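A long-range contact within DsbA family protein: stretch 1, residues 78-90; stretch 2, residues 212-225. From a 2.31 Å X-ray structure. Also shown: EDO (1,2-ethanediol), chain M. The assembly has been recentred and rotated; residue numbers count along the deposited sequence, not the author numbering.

Stretch 1 78-90: GPNEAKAAVVMFF
Stretch 2 212-225: DFSGTPAFVVMPQT

How is the loop at the start of stretch 1 held against stretch 2? Pro 79 to Ala 82 form a type I turn, closed by Ala 82 N to Pro 79 O at 3.1 Å, with phi/psi of -63/-32 at Asn 80 and -101/20 at Glu 81. The turn presents carbonyls to the side chain of Gln 224 (chi1 -67°, chi2 -147°, chi3 99°), whose amide has two hydrogens to give: Gln 224 NE2 donates to Asn 80 O at 3.0 Å and to Ala 82 O at 2.7 Å. Both acceptors are main-chain carbonyls, so no side chain of stretch 1 takes part in these two bonds.

What carries the loop into the strand? Lys 83 (-74/-29), its side chain all t and its CA-to-CB bond pointing away, accepts Gln 224 N at its O, 3.0 Å. A water donates to Lys 83 O at 2.7 Å and accepts from Thr 225 N at 3.0 Å. Ala 84 starts strand 84-90, which runs antiparallel to strand 218-223 at 165°. Ala 84 lies opposite Pro 223, with 4.4 Å between their CA atoms; proline has no amide hydrogen, and this is a non-hydrogen-bonded pair.

Which pairs zip the strands together? Alternate residues of stretch 1 both give and accept. Ala 85 N reaches Met 222 O at 2.9 Å, and Met 222 N returns to Ala 85 O at 3.1 Å; Ala 85 shares a face with Met 222 (p, t, m). Val 86 (t) pairs with Val 221 (t) on the other face, where Val 86 CG1 meets Phe 219 CD2 at 3.8 Å, and Val 221 CA makes a CA-H...O contact to Ala 85 O at 3.3 Å. Val 87 N to Val 220 O is 2.7 Å, and Val 220 N to Val 87 O is 2.9 Å; both side chains are t, on the face of Ala 85.

How does the strand pairing end? Met 88 (m, t, m) pairs with Phe 219 (m, chi2 90°) on the face of Val 86; Met 88 CG meets Phe 219 CE2 at 3.3 Å, while Met 88 SD sits at the ring edge. The last pair is Phe 89 N to Ala 218 O at 2.9 Å and Ala 218 N to Phe 89 O at 3.2 Å, with both side chains on the face of Val 87. In the loop before strand 218-223, Phe 213 (chi1 -65°, chi2 -26°), first residue of a type II turn to Thr 216, turns its edge toward the face of Phe 89 (chi1 -67°, chi2 76°), with centroids 5.1 Å apart and planes at 66°.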

# COMPACT_ATOMS: atom_id res chain seq x y z
N GLY A 78 28.97 -15.34 19.07
CA GLY A 78 29.86 -14.26 19.41
C GLY A 78 30.22 -14.31 20.89
O GLY A 78 29.60 -15.03 21.68
N PRO A 79 31.22 -13.53 21.29
CA PRO A 79 31.69 -13.61 22.69
C PRO A 79 30.63 -13.13 23.67
O PRO A 79 29.89 -12.18 23.41
CB PRO A 79 32.93 -12.72 22.72
CG PRO A 79 32.94 -11.96 21.42
CD PRO A 79 32.00 -12.60 20.46
N ASN A 80 30.55 -13.82 24.82
CA ASN A 80 29.54 -13.47 25.82
C ASN A 80 29.76 -12.07 26.36
O ASN A 80 28.79 -11.40 26.74
CB ASN A 80 29.54 -14.47 26.98
CG ASN A 80 29.29 -15.88 26.52
OD1 ASN A 80 28.38 -16.16 25.71
ND2 ASN A 80 30.07 -16.81 27.06
N GLU A 81 31.02 -11.62 26.45
CA GLU A 81 31.38 -10.30 26.93
C GLU A 81 31.69 -9.33 25.79
O GLU A 81 32.37 -8.32 26.02
CB GLU A 81 32.58 -10.37 27.88
CG GLU A 81 32.39 -11.26 29.11
CD GLU A 81 31.06 -11.02 29.82
OE1 GLU A 81 30.42 -9.98 29.55
OE2 GLU A 81 30.66 -11.88 30.63
N ALA A 82 31.23 -9.62 24.58
CA ALA A 82 31.36 -8.68 23.47
C ALA A 82 30.97 -7.27 23.91
O ALA A 82 30.07 -7.08 24.74
CB ALA A 82 30.48 -9.09 22.29
N LYS A 83 31.63 -6.28 23.30
CA LYS A 83 31.32 -4.91 23.67
C LYS A 83 29.98 -4.49 23.09
O LYS A 83 29.28 -3.68 23.70
CB LYS A 83 32.41 -3.94 23.21
CG LYS A 83 32.20 -2.57 23.84
CD LYS A 83 33.25 -1.54 23.52
CE LYS A 83 33.04 -0.26 24.37
NZ LYS A 83 34.03 0.79 23.98
N ALA A 84 29.59 -5.05 21.94
CA ALA A 84 28.30 -4.75 21.33
C ALA A 84 27.46 -6.01 21.13
O ALA A 84 27.98 -7.10 20.85
CB ALA A 84 28.46 -4.04 19.98
N ALA A 85 26.15 -5.84 21.26
CA ALA A 85 25.19 -6.90 21.02
C ALA A 85 24.15 -6.47 20.00
O ALA A 85 23.77 -5.29 19.90
CB ALA A 85 24.50 -7.33 22.31
N VAL A 86 23.69 -7.45 19.23
CA VAL A 86 22.60 -7.30 18.28
C VAL A 86 21.56 -8.31 18.71
O VAL A 86 21.80 -9.52 18.65
CB VAL A 86 23.06 -7.56 16.83
CG1 VAL A 86 21.87 -7.51 15.87
CG2 VAL A 86 24.14 -6.58 16.45
N VAL A 87 20.41 -7.82 19.17
CA VAL A 87 19.33 -8.66 19.68
C VAL A 87 18.28 -8.75 18.59
O VAL A 87 17.80 -7.72 18.10
CB VAL A 87 18.75 -8.08 20.98
CG1 VAL A 87 17.71 -9.02 21.57
CG2 VAL A 87 19.85 -7.82 21.98
N MET A 88 17.90 -9.97 18.19
CA MET A 88 17.03 -10.14 17.03
C MET A 88 15.73 -10.83 17.44
O MET A 88 15.74 -11.99 17.87
CB MET A 88 17.72 -10.90 15.90
CG MET A 88 19.05 -10.30 15.46
SD MET A 88 20.19 -11.41 14.58
CE MET A 88 20.52 -12.69 15.81
N PHE A 89 14.62 -10.09 17.31
CA PHE A 89 13.27 -10.61 17.45
C PHE A 89 12.77 -11.08 16.09
O PHE A 89 12.69 -10.30 15.14
CB PHE A 89 12.36 -9.54 18.03
CG PHE A 89 12.70 -9.17 19.45
CD1 PHE A 89 13.79 -8.36 19.72
CD2 PHE A 89 11.94 -9.67 20.52
CE1 PHE A 89 14.11 -8.00 21.03
CE2 PHE A 89 12.25 -9.34 21.83
CZ PHE A 89 13.34 -8.49 22.10
N PHE A 90 12.45 -12.37 15.99
CA PHE A 90 12.07 -12.96 14.72
C PHE A 90 11.12 -14.12 14.99
O PHE A 90 11.11 -14.71 16.07
CB PHE A 90 13.29 -13.45 13.94
CG PHE A 90 13.98 -14.59 14.62
CD1 PHE A 90 14.89 -14.36 15.63
CD2 PHE A 90 13.65 -15.90 14.30
CE1 PHE A 90 15.49 -15.42 16.28
CE2 PHE A 90 14.26 -16.96 14.93
CZ PHE A 90 15.18 -16.72 15.92
N ASP A 212 7.44 -3.04 23.07
CA ASP A 212 6.53 -2.58 22.02
C ASP A 212 6.96 -3.12 20.65
O ASP A 212 6.94 -2.41 19.65
CB ASP A 212 6.43 -1.05 22.02
CG ASP A 212 5.17 -0.55 21.32
OD1 ASP A 212 4.27 -1.36 21.03
OD2 ASP A 212 5.07 0.66 21.03
N PHE A 213 7.33 -4.41 20.61
CA PHE A 213 7.60 -5.16 19.39
C PHE A 213 6.56 -6.23 19.11
O PHE A 213 6.82 -7.15 18.32
CB PHE A 213 8.96 -5.88 19.47
CG PHE A 213 10.16 -4.96 19.54
CD1 PHE A 213 10.12 -3.68 19.02
CD2 PHE A 213 11.35 -5.42 20.11
CE1 PHE A 213 11.24 -2.87 19.07
CE2 PHE A 213 12.46 -4.60 20.17
CZ PHE A 213 12.40 -3.33 19.66
N SER A 214 5.41 -6.21 19.79
CA SER A 214 4.46 -7.31 19.63
C SER A 214 4.02 -7.43 18.17
O SER A 214 3.53 -6.47 17.57
CB SER A 214 3.25 -7.10 20.53
OG SER A 214 2.55 -8.32 20.68
N GLY A 215 4.22 -8.61 17.59
CA GLY A 215 3.84 -8.80 16.21
C GLY A 215 4.78 -8.18 15.20
O GLY A 215 4.49 -8.26 14.01
N THR A 216 5.89 -7.58 15.62
CA THR A 216 6.76 -6.83 14.72
C THR A 216 8.22 -7.21 14.93
O THR A 216 8.83 -6.80 15.94
CB THR A 216 6.56 -5.32 14.88
OG1 THR A 216 7.00 -4.90 16.17
CG2 THR A 216 5.06 -4.89 14.69
N PRO A 217 8.83 -7.97 14.02
CA PRO A 217 10.26 -8.28 14.14
C PRO A 217 11.12 -7.01 14.17
O PRO A 217 10.77 -5.99 13.57
CB PRO A 217 10.55 -9.12 12.89
CG PRO A 217 9.21 -9.71 12.53
CD PRO A 217 8.24 -8.57 12.82
N ALA A 218 12.25 -7.10 14.88
CA ALA A 218 13.10 -5.92 15.11
C ALA A 218 14.47 -6.35 15.58
O ALA A 218 14.67 -7.47 16.07
CB ALA A 218 12.49 -4.96 16.15
N PHE A 219 15.42 -5.43 15.41
CA PHE A 219 16.78 -5.53 15.93
C PHE A 219 16.97 -4.46 17.00
O PHE A 219 16.54 -3.32 16.81
CB PHE A 219 17.84 -5.28 14.84
CG PHE A 219 17.84 -6.29 13.74
CD1 PHE A 219 17.06 -6.09 12.61
CD2 PHE A 219 18.62 -7.42 13.81
CE1 PHE A 219 17.05 -7.00 11.58
CE2 PHE A 219 18.61 -8.36 12.78
CZ PHE A 219 17.82 -8.15 11.67
N VAL A 220 17.65 -4.82 18.09
CA VAL A 220 18.20 -3.87 19.04
C VAL A 220 19.71 -4.02 19.05
O VAL A 220 20.24 -5.11 19.34
CB VAL A 220 17.66 -4.05 20.46
CG1 VAL A 220 18.08 -2.84 21.31
CG2 VAL A 220 16.15 -4.23 20.45
N VAL A 221 20.41 -2.93 18.77
CA VAL A 221 21.87 -2.89 18.75
C VAL A 221 22.31 -1.92 19.84
O VAL A 221 21.90 -0.75 19.84
CB VAL A 221 22.38 -2.47 17.37
CG1 VAL A 221 23.89 -2.67 17.28
CG2 VAL A 221 21.62 -3.25 16.27
N MET A 222 23.15 -2.39 20.75
CA MET A 222 23.46 -1.64 21.96
C MET A 222 24.75 -2.16 22.56
O MET A 222 25.09 -3.34 22.39
CB MET A 222 22.31 -1.74 22.96
CG MET A 222 22.12 -3.14 23.50
SD MET A 222 20.62 -3.36 24.46
CE MET A 222 20.60 -1.89 25.50
N PRO A 223 25.50 -1.30 23.27
CA PRO A 223 26.62 -1.80 24.08
C PRO A 223 26.10 -2.68 25.19
O PRO A 223 24.99 -2.49 25.70
CB PRO A 223 27.27 -0.52 24.64
CG PRO A 223 26.66 0.61 23.85
CD PRO A 223 25.29 0.14 23.45
N GLN A 224 26.91 -3.66 25.59
CA GLN A 224 26.48 -4.56 26.63
C GLN A 224 26.70 -3.98 28.02
O GLN A 224 25.91 -4.25 28.93
CB GLN A 224 27.20 -5.90 26.49
CG GLN A 224 26.83 -6.71 25.24
CD GLN A 224 26.88 -8.19 25.51
OE1 GLN A 224 25.85 -8.82 25.74
NE2 GLN A 224 28.08 -8.76 25.51
N THR A 225 27.75 -3.17 28.21
CA THR A 225 28.04 -2.60 29.51
C THR A 225 27.05 -1.49 29.79
O THR A 225 26.81 -0.63 28.93
CB THR A 225 29.44 -1.98 29.57
OG1 THR A 225 29.48 -0.88 28.66
CG2 THR A 225 30.49 -3.02 29.18
C1 EDO M . 7.71 2.71 21.68
O1 EDO M . 6.39 2.50 22.18
C2 EDO M . 7.63 3.66 20.49
O2 EDO M . 6.68 4.72 20.76
O HOH W 1 29.87 -2.71 26.14